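Local atomic coordinates of tumor necrosis factor ligand superfamily member 13 (Mus musculus, PDB entry 1U5Y), a protein that acts as a homotrimeric cytokine of the tumor necrosis factor family, binding the receptors TACI and BCMA and taking part in the regulation of tumor cell growth. Residues 61-66 / 122-127. Residues are numbered along the deposited sequence; the frame is centred on the assembly and turned at random.
Sequences FHDVTF and ANAKLS
Two hydrogen bonds to the backbone of Lys125 join 61-66 and 122-127. His62 N donates to Lys125 O at 2.9 Å. Lys125 N donates to Asp63 OD1, also at 2.9 Å and nearly straight (175°). It reaches this oxygen on the syn side, but 35° out of the carboxylate plane. The Asp63 carboxylate probably stands in for the backbone oxygen of His62 that a continued strand pair would use. The Asp63 chi1 of -45° sets CG beside its own backbone N, and the other oxygen, OD2, lies at the edge of the Phe61 ring, in its plane.

The apolar part is small. Phe61 and Leu126 lie side by side and point the same way. Leu126 CD2 lies 3.3 Å from both CD2 and CE2 of the Phe61 ring. Both side chains also pack on Ile119 of strand 114-119.

On the more open side, Lys125 runs its aliphatic part past Asp63, with Lys125 CG 3.6 Å from Asp63 OD1. Its amine stays well apart from the carboxylate. His62 CB meets Lys125 CB, and His62 NE2 lies 3.8 Å from Ser127 CB, while His62 ND1 is bonded to Ala97 O.

The arrangement is a single beta bridge, Phe61 with Leu126, beside an inverse gamma turn centred on Lys125. It joins the loops following strands 51-61 and 114-119 in the jelly-roll fold of the TNF homology domain.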
# COMPACT_ATOMS: atom_id res chain seq x y z
N PHE A 61 -12.23 7.91 3.97
CA PHE A 61 -12.76 8.89 4.91
C PHE A 61 -13.54 9.99 4.21
O PHE A 61 -13.14 10.44 3.15
CB PHE A 61 -11.61 9.54 5.68
CG PHE A 61 -10.86 8.60 6.55
CD1 PHE A 61 -9.76 7.92 6.06
CD2 PHE A 61 -11.29 8.35 7.85
CE1 PHE A 61 -9.06 7.04 6.87
CE2 PHE A 61 -10.60 7.46 8.66
CZ PHE A 61 -9.48 6.81 8.17
N HIS A 62 -14.64 10.40 4.83
CA HIS A 62 -15.44 11.55 4.39
C HIS A 62 -15.51 12.66 5.46
O HIS A 62 -16.34 13.56 5.35
CB HIS A 62 -16.88 11.10 4.05
CG HIS A 62 -16.97 10.13 2.91
ND1 HIS A 62 -16.25 10.27 1.74
CD2 HIS A 62 -17.73 9.02 2.74
CE1 HIS A 62 -16.55 9.28 0.92
NE2 HIS A 62 -17.45 8.51 1.50
N ASP A 63 -14.64 12.63 6.47
CA ASP A 63 -14.66 13.64 7.55
C ASP A 63 -14.01 14.93 7.09
O ASP A 63 -13.20 14.93 6.17
CB ASP A 63 -13.93 13.16 8.80
CG ASP A 63 -14.27 11.73 9.19
OD1 ASP A 63 -14.97 11.58 10.22
OD2 ASP A 63 -13.89 10.71 8.54
N VAL A 64 -14.37 16.05 7.72
CA VAL A 64 -13.77 17.34 7.40
C VAL A 64 -12.62 17.73 8.34
O VAL A 64 -11.89 18.67 8.06
CB VAL A 64 -14.87 18.46 7.39
N THR A 65 -12.45 17.00 9.45
CA THR A 65 -11.47 17.35 10.49
C THR A 65 -10.02 17.15 10.08
O THR A 65 -9.67 16.12 9.49
CB THR A 65 -11.71 16.56 11.82
OG1 THR A 65 -12.34 15.30 11.54
CG2 THR A 65 -12.70 17.30 12.75
N PHE A 66 -9.20 18.15 10.43
CA PHE A 66 -7.74 18.24 10.17
C PHE A 66 -7.07 16.97 9.64
O PHE A 66 -6.48 17.01 8.55
CB PHE A 66 -6.98 18.74 11.43
CG PHE A 66 -7.62 19.92 12.07
CD1 PHE A 66 -8.48 19.76 13.16
CD2 PHE A 66 -7.41 21.20 11.56
CE1 PHE A 66 -9.12 20.86 13.73
CE2 PHE A 66 -8.04 22.31 12.13
CZ PHE A 66 -8.90 22.14 13.22
N ALA A 122 -14.69 9.76 17.49
CA ALA A 122 -16.06 9.29 17.62
C ALA A 122 -16.85 9.56 16.33
O ALA A 122 -16.68 10.60 15.69
CB ALA A 122 -16.76 9.97 18.82
N ASN A 123 -17.74 8.64 15.97
CA ASN A 123 -18.68 8.83 14.85
C ASN A 123 -18.00 9.29 13.58
O ASN A 123 -18.46 10.21 12.91
CB ASN A 123 -19.78 9.84 15.24
CG ASN A 123 -20.54 9.40 16.45
OD1 ASN A 123 -20.85 8.20 16.59
ND2 ASN A 123 -20.86 10.36 17.35
N ALA A 124 -16.88 8.65 13.29
CA ALA A 124 -16.10 8.94 12.12
C ALA A 124 -16.90 8.55 10.89
O ALA A 124 -17.54 7.50 10.87
CB ALA A 124 -14.79 8.18 12.16
N LYS A 125 -16.84 9.40 9.88
CA LYS A 125 -17.60 9.27 8.64
C LYS A 125 -16.87 8.37 7.67
O LYS A 125 -16.23 8.83 6.74
CB LYS A 125 -17.82 10.65 8.02
CG LYS A 125 -18.39 11.68 8.98
CD LYS A 125 -19.10 12.83 8.27
CE LYS A 125 -20.02 13.57 9.21
NZ LYS A 125 -21.22 12.76 9.58
N LEU A 126 -16.98 7.07 7.89
CA LEU A 126 -16.17 6.10 7.15
C LEU A 126 -17.05 5.50 6.07
O LEU A 126 -18.21 5.25 6.31
CB LEU A 126 -15.69 5.00 8.08
CG LEU A 126 -14.90 5.46 9.29
CD1 LEU A 126 -14.49 4.25 10.14
CD2 LEU A 126 -13.68 6.28 8.86
N SER A 127 -16.49 5.27 4.88
CA SER A 127 -17.27 4.66 3.81
C SER A 127 -17.42 3.17 4.09
O SER A 127 -16.49 2.52 4.56
CB SER A 127 -16.61 4.88 2.46
OG SER A 127 -17.38 4.29 1.42